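Local structure of teicoplanin pseudoaglycone deacetylases Orf2 (Actinoplanes teichomyceticus, 3DFF) at residues C155-I158 / H164-T167; G134-D139 / R168-F173; V198-P201 / R205-S208. The protein acts as a zinc-dependent deacetylase of the teicoplanin pseudoaglycone, probably hydrolysing a linear amide bond during the biosynthesis of this lipoglycopeptide antibiotic. One frame throughout, in Å; residues are numbered along the deposited sequence.

Contact 1: residues C155-I158 / H164-T167; sequences CAAI and HEAT. With ZN (zinc ion), chain B.
The imidazole of His-164 has the CA of Ala-157 at its edge, near the ring plane, while Cys-155 SG approaches obliquely, 4.7 Å from the ring centroid and 43° off its normal. The rings of His-16, His-161 and Tyr-190 also meet it, Tyr-190 edge-to-face. Two bonds fix the rotation of the ring: NE2 binds zinc at 2.1 Å, and ND1 is hydrogen-bonded to the Asp-187 carboxylate, a second-shell group that would probably polarise the imidazole. His-16, Asp-19 and two waters share the metal, the zinc centre of this PIG-L family deacetylase. At the backbone of His-164 the fit is close. With its thiol between backbone N and carbonyl carbon (chi1 59°), Cys-155 brings SG to 3.3 Å from His-164 O. Ala-157 CB, on a residue in the left-handed helical region, lies 3.6 Å from His-164 C and 3.7 Å from Glu-165 CG. The Glu-165 carboxylate joins in through water, which donates to its OE2 and to Ala-157 O. The contact folds the loop leaving strand 151-155 back against the first turns of helix 162-178, where Leu-184 of strand 182-185 and Trp-265 of strand 263-269 touch the loop.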
ATOM      1  N   CYS A 155      -5.305  -0.072   2.372  1.00 16.78           N
ATOM      2  CA  CYS A 155      -5.552   0.684   1.146  1.00 16.32           C
ATOM      3  C   CYS A 155      -6.951   0.460   0.594  1.00 15.93           C
ATOM      4  O   CYS A 155      -7.524  -0.630   0.720  1.00 15.75           O
ATOM      5  CB  CYS A 155      -4.529   0.306   0.083  1.00 16.16           C
ATOM      6  SG  CYS A 155      -4.535  -1.475  -0.332  1.00 16.48           S
ATOM      7  N   ALA A 156      -7.501   1.494  -0.055  1.00 15.55           N
ATOM      8  CA  ALA A 156      -8.746   1.326  -0.799  1.00 15.55           C
ATOM      9  C   ALA A 156      -8.587   0.520  -2.100  1.00 15.85           C
ATOM     10  O   ALA A 156      -9.579   0.042  -2.646  1.00 16.49           O
ATOM     11  CB  ALA A 156      -9.345   2.712  -1.128  1.00 15.57           C
ATOM     12  N   ALA A 157      -7.351   0.395  -2.583  1.00 15.49           N
ATOM     13  CA  ALA A 157      -7.039  -0.235  -3.870  1.00 15.08           C
ATOM     14  C   ALA A 157      -7.631   0.548  -5.048  1.00 16.49           C
ATOM     15  O   ALA A 157      -7.977  -0.021  -6.073  1.00 17.62           O
ATOM     16  CB  ALA A 157      -7.446  -1.745  -3.920  1.00 15.64           C
ATOM     17  N   ILE A 158      -7.707   1.865  -4.894  1.00 16.88           N
ATOM     18  CA  ILE A 158      -7.917   2.731  -6.056  1.00 18.26           C
ATOM     19  C   ILE A 158      -6.755   2.482  -7.021  1.00 18.56           C
ATOM     20  O   ILE A 158      -5.592   2.405  -6.603  1.00 18.54           O
ATOM     21  CB  ILE A 158      -8.007   4.195  -5.617  1.00 18.08           C
ATOM     22  CG1 ILE A 158      -9.292   4.412  -4.811  1.00 18.98           C
ATOM     23  CG2 ILE A 158      -7.949   5.165  -6.824  1.00 18.26           C
ATOM     24  CD1 ILE A 158      -9.263   5.663  -3.927  1.00 20.60           C
ATOM     25  N   HIS A 164      -2.851  -4.641  -4.277  1.00 14.31           N
ATOM     26  CA  HIS A 164      -3.621  -3.722  -3.431  1.00 14.62           C
ATOM     27  C   HIS A 164      -4.978  -4.308  -3.109  1.00 14.68           C
ATOM     28  O   HIS A 164      -5.437  -4.227  -1.961  1.00 15.11           O
ATOM     29  CB  HIS A 164      -3.789  -2.359  -4.107  1.00 14.52           C
ATOM     30  CG  HIS A 164      -2.550  -1.520  -4.066  1.00 14.41           C
ATOM     31  ND1 HIS A 164      -2.577  -0.166  -3.786  1.00 15.58           N
ATOM     32  CD2 HIS A 164      -1.246  -1.841  -4.262  1.00 14.68           C
ATOM     33  CE1 HIS A 164      -1.341   0.303  -3.803  1.00 15.41           C
ATOM     34  NE2 HIS A 164      -0.513  -0.689  -4.095  1.00 16.46           N
ATOM     35  N   GLU A 165      -5.624  -4.901  -4.118  1.00 15.75           N
ATOM     36  CA  GLU A 165      -6.918  -5.561  -3.889  1.00 15.83           C
ATOM     37  C   GLU A 165      -6.785  -6.758  -2.952  1.00 16.34           C
ATOM     38  O   GLU A 165      -7.622  -6.926  -2.067  1.00 17.11           O
ATOM     39  CB  GLU A 165      -7.565  -5.965  -5.218  1.00 16.34           C
ATOM     40  CG  GLU A 165      -7.891  -4.748  -6.054  1.00 19.47           C
ATOM     41  CD  GLU A 165      -8.707  -5.043  -7.292  1.00 24.44           C
ATOM     42  OE1 GLU A 165      -8.792  -6.216  -7.708  1.00 26.34           O
ATOM     43  OE2 GLU A 165      -9.259  -4.079  -7.857  1.00 25.88           O
ATOM     44  N   ALA A 166      -5.749  -7.569  -3.127  1.00 16.23           N
ATOM     45  CA  ALA A 166      -5.530  -8.722  -2.218  1.00 16.78           C
ATOM     46  C   ALA A 166      -5.314  -8.266  -0.777  1.00 16.88           C
ATOM     47  O   ALA A 166      -5.865  -8.861   0.159  1.00 18.24           O
ATOM     48  CB  ALA A 166      -4.342  -9.538  -2.683  1.00 17.35           C
ATOM     49  N   THR A 167      -4.529  -7.206  -0.591  1.00 16.16           N
ATOM     50  CA  THR A 167      -4.239  -6.685   0.741  1.00 16.22           C
ATOM     51  C   THR A 167      -5.524  -6.189   1.393  1.00 16.44           C
ATOM     52  O   THR A 167      -5.820  -6.511   2.554  1.00 17.04           O
ATOM     53  CB  THR A 167      -3.217  -5.538   0.642  1.00 16.25           C
ATOM     54  OG1 THR A 167      -1.980  -6.071   0.137  1.00 15.42           O
ATOM     55  CG2 THR A 167      -2.981  -4.908   2.012  1.00 15.48           C
TER
HETATM   56 ZN    ZN B 274       1.604  -0.410  -4.211  1.00 18.53          ZN
HETATM   57  O   HOH W   1     -10.095  -1.917  -6.446  1.00 24.68           O
HETATM   58  O   HOH W   2       3.539   0.412  -4.390  1.00 19.58           O
HETATM   59  O   HOH W   3       1.342  -0.138  -6.178  1.00 22.42           O

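Contact 2: residues G134-D139 / R168-F173; sequences GEVADD and RDAALF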
ATOM      1  N   GLY A 134      -6.587 -15.661   1.188  1.00 19.38           N
ATOM      2  CA  GLY A 134      -6.725 -16.462   2.411  1.00 20.16           C
ATOM      3  C   GLY A 134      -5.446 -16.513   3.230  1.00 20.00           C
ATOM      4  O   GLY A 134      -5.467 -16.354   4.456  1.00 21.15           O
ATOM      5  N   GLU A 135      -4.318 -16.728   2.559  1.00 19.36           N
ATOM      6  CA  GLU A 135      -3.030 -16.748   3.234  1.00 19.57           C
ATOM      7  C   GLU A 135      -2.702 -15.403   3.856  1.00 18.80           C
ATOM      8  O   GLU A 135      -2.229 -15.342   4.982  1.00 18.32           O
ATOM      9  CB  GLU A 135      -1.921 -17.154   2.268  1.00 20.73           C
ATOM     10  CG  GLU A 135      -2.040 -18.594   1.770  1.00 24.40           C
ATOM     11  CD  GLU A 135      -1.436 -19.609   2.709  1.00 32.91           C
ATOM     12  OE1 GLU A 135      -0.698 -19.214   3.642  1.00 36.06           O
ATOM     13  OE2 GLU A 135      -1.689 -20.818   2.506  1.00 37.53           O
ATOM     14  N   VAL A 136      -2.933 -14.317   3.117  1.00 17.31           N
ATOM     15  CA  VAL A 136      -2.650 -13.001   3.661  1.00 17.12           C
ATOM     16  C   VAL A 136      -3.538 -12.743   4.879  1.00 17.18           C
ATOM     17  O   VAL A 136      -3.065 -12.191   5.878  1.00 18.30           O
ATOM     18  CB  VAL A 136      -2.848 -11.900   2.602  1.00 16.87           C
ATOM     19  CG1 VAL A 136      -2.588 -10.519   3.204  1.00 15.88           C
ATOM     20  CG2 VAL A 136      -1.886 -12.133   1.427  1.00 15.03           C
ATOM     21  N   ALA A 137      -4.813 -13.120   4.770  1.00 18.22           N
ATOM     22  CA  ALA A 137      -5.763 -12.967   5.875  1.00 19.44           C
ATOM     23  C   ALA A 137      -5.278 -13.723   7.120  1.00 20.45           C
ATOM     24  O   ALA A 137      -5.393 -13.216   8.231  1.00 19.89           O
ATOM     25  CB  ALA A 137      -7.126 -13.436   5.459  1.00 19.58           C
ATOM     26  N   ASP A 138      -4.713 -14.916   6.918  1.00 20.37           N
ATOM     27  CA  ASP A 138      -4.157 -15.709   8.031  1.00 21.86           C
ATOM     28  C   ASP A 138      -3.075 -14.920   8.752  1.00 21.54           C
ATOM     29  O   ASP A 138      -3.071 -14.816   9.989  1.00 21.88           O
ATOM     30  CB  ASP A 138      -3.556 -17.036   7.535  1.00 22.49           C
ATOM     31  CG  ASP A 138      -4.601 -18.057   7.110  1.00 27.22           C
ATOM     32  OD1 ASP A 138      -5.818 -17.818   7.270  1.00 31.54           O
ATOM     33  OD2 ASP A 138      -4.194 -19.136   6.602  1.00 32.68           O
ATOM     34  N   ASP A 139      -2.125 -14.384   7.983  1.00 20.64           N
ATOM     35  CA  ASP A 139      -1.027 -13.610   8.545  1.00 20.79           C
ATOM     36  C   ASP A 139      -1.507 -12.344   9.258  1.00 20.63           C
ATOM     37  O   ASP A 139      -1.000 -11.996  10.326  1.00 21.56           O
ATOM     38  CB  ASP A 139       0.009 -13.275   7.463  1.00 21.08           C
ATOM     39  CG  ASP A 139       0.915 -14.449   7.154  1.00 21.68           C
ATOM     40  OD1 ASP A 139       0.512 -15.598   7.406  1.00 21.91           O
ATOM     41  OD2 ASP A 139       2.036 -14.216   6.683  1.00 21.97           O
ATOM     42  N   ARG A 168      -6.276  -5.394   0.636  1.00 15.90           N
ATOM     43  CA  ARG A 168      -7.477  -4.764   1.147  1.00 15.64           C
ATOM     44  C   ARG A 168      -8.477  -5.831   1.557  1.00 16.53           C
ATOM     45  O   ARG A 168      -8.986  -5.807   2.680  1.00 16.62           O
ATOM     46  CB  ARG A 168      -8.073  -3.819   0.106  1.00 15.76           C
ATOM     47  CG  ARG A 168      -9.433  -3.232   0.526  1.00 17.12           C
ATOM     48  CD  ARG A 168     -10.208  -2.740  -0.678  1.00 16.79           C
ATOM     49  NE  ARG A 168     -10.576  -3.843  -1.576  1.00 18.22           N
ATOM     50  CZ  ARG A 168     -10.900  -3.691  -2.855  1.00 20.09           C
ATOM     51  NH1 ARG A 168     -10.897  -2.485  -3.430  1.00 20.12           N
ATOM     52  NH2 ARG A 168     -11.200  -4.759  -3.579  1.00 20.82           N
ATOM     53  N   ASP A 169      -8.727  -6.784   0.660  1.00 16.06           N
ATOM     54  CA  ASP A 169      -9.724  -7.833   0.914  1.00 16.83           C
ATOM     55  C   ASP A 169      -9.294  -8.666   2.132  1.00 16.64           C
ATOM     56  O   ASP A 169     -10.087  -8.891   3.041  1.00 17.42           O
ATOM     57  CB  ASP A 169      -9.924  -8.715  -0.324  1.00 16.55           C
ATOM     58  CG  ASP A 169     -10.596  -7.968  -1.481  1.00 19.50           C
ATOM     59  OD1 ASP A 169     -10.980  -6.780  -1.330  1.00 19.27           O
ATOM     60  OD2 ASP A 169     -10.793  -8.585  -2.546  1.00 22.32           O
ATOM     61  N   ALA A 170      -8.041  -9.099   2.158  1.00 16.36           N
ATOM     62  CA  ALA A 170      -7.536  -9.888   3.301  1.00 16.67           C
ATOM     63  C   ALA A 170      -7.696  -9.119   4.621  1.00 17.10           C
ATOM     64  O   ALA A 170      -8.102  -9.693   5.636  1.00 18.04           O
ATOM     65  CB  ALA A 170      -6.089 -10.242   3.099  1.00 17.47           C
ATOM     66  N   ALA A 171      -7.361  -7.831   4.613  1.00 17.16           N
ATOM     67  CA  ALA A 171      -7.538  -6.999   5.820  1.00 17.65           C
ATOM     68  C   ALA A 171      -9.013  -6.889   6.243  1.00 18.74           C
ATOM     69  O   ALA A 171      -9.315  -6.922   7.450  1.00 19.51           O
ATOM     70  CB  ALA A 171      -6.928  -5.605   5.631  1.00 16.91           C
ATOM     71  N   LEU A 172      -9.920  -6.769   5.274  1.00 17.97           N
ATOM     72  CA  LEU A 172     -11.362  -6.682   5.573  1.00 18.70           C
ATOM     73  C   LEU A 172     -11.823  -7.982   6.229  1.00 19.11           C
ATOM     74  O   LEU A 172     -12.513  -7.957   7.260  1.00 20.40           O
ATOM     75  CB  LEU A 172     -12.176  -6.388   4.321  1.00 19.32           C
ATOM     76  CG  LEU A 172     -11.959  -4.977   3.751  1.00 19.59           C
ATOM     77  CD1 LEU A 172     -12.860  -4.790   2.517  1.00 18.09           C
ATOM     78  CD2 LEU A 172     -12.221  -3.853   4.754  1.00 20.49           C
ATOM     79  N   PHE A 173     -11.423  -9.112   5.652  1.00 19.47           N
ATOM     80  CA  PHE A 173     -11.812 -10.412   6.197  1.00 20.33           C
ATOM     81  C   PHE A 173     -11.253 -10.612   7.603  1.00 20.99           C
ATOM     82  O   PHE A 173     -11.991 -11.030   8.515  1.00 21.37           O
ATOM     83  CB  PHE A 173     -11.373 -11.563   5.274  1.00 20.40           C
ATOM     84  CG  PHE A 173     -11.949 -11.493   3.881  1.00 20.81           C
ATOM     85  CD1 PHE A 173     -13.197 -10.929   3.639  1.00 23.29           C
ATOM     86  CD2 PHE A 173     -11.241 -12.030   2.799  1.00 21.59           C
ATOM     87  CE1 PHE A 173     -13.721 -10.881   2.349  1.00 22.41           C
ATOM     88  CE2 PHE A 173     -11.760 -11.979   1.515  1.00 21.69           C
ATOM     89  CZ  PHE A 173     -13.001 -11.398   1.285  1.00 22.33           C
TER
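Val-136 meets Ala-170 where helices 126-147 and 162-178 pack together, the two helices that precede and follow strand 151-155 in this Rossmann-like alpha/beta fold. Starting at the root of the valine, CB already lies 3.7 Å from Ala-170 CB. CG1, anti to the backbone N (chi1 178°), leans further over the same methyl and closes to 3.5 Å from Ala-170 CB. Val-43, in a loop, also touches the valine side chain. The Ala-170 methyl is the knob of a knobs-into-holes arrangement: Val-133, Val-136, Ala-137 and Ile-140 ring it. Ala-170 CB comes within 3.6 Å of Ala-137 N, and Ala-137 CB in return stands 3.9 Å from Ala-170 O. With alanine on both sides, the backbones draw close, 4.4 Å between the CA atoms of Ala-137 and Ala-170, and no hydrogen bond joins the segments. One turn along, Phe-173 rests against Val-133, and Asp-169 O sits 3.3 Å above one face of its ring, toward the rim. Elsewhere on helix 162-178, Arg-168 NH1 is hydrogen-bonded to Ala-156 O. The rest of the guanidinium grips the next residue side-on, both nitrogens sharing one oxygen: NE reaches Asp-169 OD1 at 3.0 Å, nearly along the C-O bond direction, and NH2 reaches that OD1 on the syn side, 25° out of the carboxylate plane, with the oxygen only 2° out of the guanidinium plane.

Contact 3: residues V198-P201 / R205-S208; sequences VELP and RLGS
Leu-200 and Leu-206 meet across a short connection that carries the chain into strand 204-211, an outermost strand of the mixed sheet in this alpha/beta fold. The interaction between the segments is apolar. Leu-200 has CG beside its backbone N (chi1 -64°) and the chain then extended, which sends CD1 across to the other segment; the two leucine side chains cross at about a right angle. CD1 alone does the touching for Leu-200, and besides the leucine it lies 3.8 Å from the CA of Arg-205, whose CB points away from 198-201. Leu-184 on strand 182-185 touches both leucines, while Trp-265 adds to the packing of Leu-206 and Arg-168 to that of Leu-200. Backbone hydrogen bonds go elsewhere: none joins 198-201 to 205-208, so the two segments do not pair as a hairpin. Strand 204-211 instead pairs with antiparallel strand 263-269, Arg-205 bonding to Val-268 and Gly-207 to Pro-266. The contact lies at the surface, with its centre about 17 Å from the centre of the chain. At the meeting of the leucines, Leu-200 CD1 stands 3.9 Å from Leu-206 CD2 and 4.0 Å from Leu-206 CG.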
ATOM      1  N   VAL A 198     -14.436   2.174  -5.804  1.00 27.89           N
ATOM      2  CA  VAL A 198     -13.945   0.799  -5.701  1.00 27.35           C
ATOM      3  C   VAL A 198     -15.078  -0.185  -5.398  1.00 27.53           C
ATOM      4  O   VAL A 198     -16.117   0.188  -4.846  1.00 27.96           O
ATOM      5  CB  VAL A 198     -12.793   0.623  -4.644  1.00 27.01           C
ATOM      6  CG1 VAL A 198     -11.528   1.374  -5.067  1.00 27.89           C
ATOM      7  CG2 VAL A 198     -13.235   1.042  -3.248  1.00 26.99           C
ATOM      8  N   GLU A 199     -14.871  -1.434  -5.794  1.00 27.58           N
ATOM      9  CA  GLU A 199     -15.821  -2.499  -5.522  1.00 27.86           C
ATOM     10  C   GLU A 199     -15.228  -3.328  -4.384  1.00 26.64           C
ATOM     11  O   GLU A 199     -14.165  -3.932  -4.532  1.00 26.83           O
ATOM     12  CB  GLU A 199     -16.036  -3.352  -6.786  1.00 28.59           C
ATOM     13  CG  GLU A 199     -16.791  -4.689  -6.568  1.00 33.14           C
ATOM     14  CD  GLU A 199     -18.279  -4.631  -6.926  1.00 38.79           C
ATOM     15  OE1 GLU A 199     -19.065  -5.451  -6.373  1.00 39.19           O
ATOM     16  OE2 GLU A 199     -18.668  -3.777  -7.760  1.00 41.33           O
ATOM     17  N   LEU A 200     -15.919  -3.331  -3.244  1.00 25.09           N
ATOM     18  CA  LEU A 200     -15.497  -4.087  -2.071  1.00 23.28           C
ATOM     19  C   LEU A 200     -16.113  -5.494  -2.093  1.00 22.66           C
ATOM     20  O   LEU A 200     -17.098  -5.722  -2.782  1.00 22.67           O
ATOM     21  CB  LEU A 200     -15.930  -3.348  -0.802  1.00 23.08           C
ATOM     22  CG  LEU A 200     -15.291  -1.970  -0.577  1.00 21.95           C
ATOM     23  CD1 LEU A 200     -15.823  -1.331   0.689  1.00 21.95           C
ATOM     24  CD2 LEU A 200     -13.748  -2.047  -0.513  1.00 22.73           C
ATOM     25  N   PRO A 201     -15.540  -6.437  -1.325  1.00 22.21           N
ATOM     26  CA  PRO A 201     -16.204  -7.750  -1.235  1.00 22.40           C
ATOM     27  C   PRO A 201     -17.593  -7.635  -0.640  1.00 22.67           C
ATOM     28  O   PRO A 201     -17.848  -6.728   0.158  1.00 22.70           O
ATOM     29  CB  PRO A 201     -15.296  -8.563  -0.302  1.00 22.88           C
ATOM     30  CG  PRO A 201     -13.976  -7.828  -0.292  1.00 22.35           C
ATOM     31  CD  PRO A 201     -14.297  -6.377  -0.541  1.00 22.36           C
ATOM     32  N   ARG A 205     -19.063  -2.018   3.080  1.00 21.03           N
ATOM     33  CA  ARG A 205     -19.215  -0.745   2.369  1.00 22.30           C
ATOM     34  C   ARG A 205     -18.493   0.398   3.053  1.00 22.47           C
ATOM     35  O   ARG A 205     -18.148   0.329   4.232  1.00 22.02           O
ATOM     36  CB  ARG A 205     -20.688  -0.403   2.170  1.00 23.40           C
ATOM     37  CG  ARG A 205     -21.362   0.018   3.434  1.00 23.46           C
ATOM     38  CD  ARG A 205     -22.749   0.570   3.128  1.00 25.70           C
ATOM     39  NE  ARG A 205     -23.402   0.942   4.375  1.00 23.26           N
ATOM     40  CZ  ARG A 205     -23.277   2.128   4.956  1.00 24.39           C
ATOM     41  NH1 ARG A 205     -22.564   3.083   4.383  1.00 27.78           N
ATOM     42  NH2 ARG A 205     -23.890   2.369   6.104  1.00 24.79           N
ATOM     43  N   LEU A 206     -18.235   1.450   2.287  1.00 23.36           N
ATOM     44  CA  LEU A 206     -17.558   2.612   2.828  1.00 24.34           C
ATOM     45  C   LEU A 206     -18.515   3.549   3.528  1.00 24.91           C
ATOM     46  O   LEU A 206     -19.594   3.832   3.019  1.00 24.88           O
ATOM     47  CB  LEU A 206     -16.869   3.401   1.714  1.00 24.74           C
ATOM     48  CG  LEU A 206     -15.845   2.656   0.873  1.00 27.20           C
ATOM     49  CD1 LEU A 206     -15.359   3.603  -0.209  1.00 30.20           C
ATOM     50  CD2 LEU A 206     -14.721   2.214   1.771  1.00 26.96           C
ATOM     51  N   GLY A 207     -18.092   4.061   4.676  1.00 25.42           N
ATOM     52  CA  GLY A 207     -18.823   5.141   5.316  1.00 26.95           C
ATOM     53  C   GLY A 207     -18.415   6.468   4.708  1.00 27.89           C
ATOM     54  O   GLY A 207     -17.727   6.518   3.673  1.00 27.47           O
ATOM     55  N   SER A 208     -18.829   7.549   5.369  1.00 29.01           N
ATOM     56  CA  SER A 208     -18.464   8.895   4.944  1.00 29.76           C
ATOM     57  C   SER A 208     -16.960   9.152   5.058  1.00 29.51           C
ATOM     58  O   SER A 208     -16.314   8.742   6.032  1.00 29.74           O
ATOM     59  CB  SER A 208     -19.240   9.938   5.756  1.00 30.00           C
ATOM     60  OG  SER A 208     -20.633   9.680   5.682  1.00 33.28           O
TER

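From the N terminus, contact 2 opens first, on helix 126-147. The chain then runs through strand 151-155 into contact 1, which opens and closes within a few residues, at the zinc-binding start of helix 162-178. Further along that helix contact 2 closes, so contact 1 is nested inside its loop. Contact 3 follows in series, a short closure at the entry to strand 204-211. Arg-168 of segment 168-173 reaches contacts 1 and 3: its NH1 packs 3.6 Å from Ala-157 CB and its CD 3.6 Å from Leu-200 CD2. Val-198 CG1 packs on Ile-158 CG1, bringing 198-201 against 155-158. Together the three contacts tie two helices, the loop after strand 151-155 and a sheet edge.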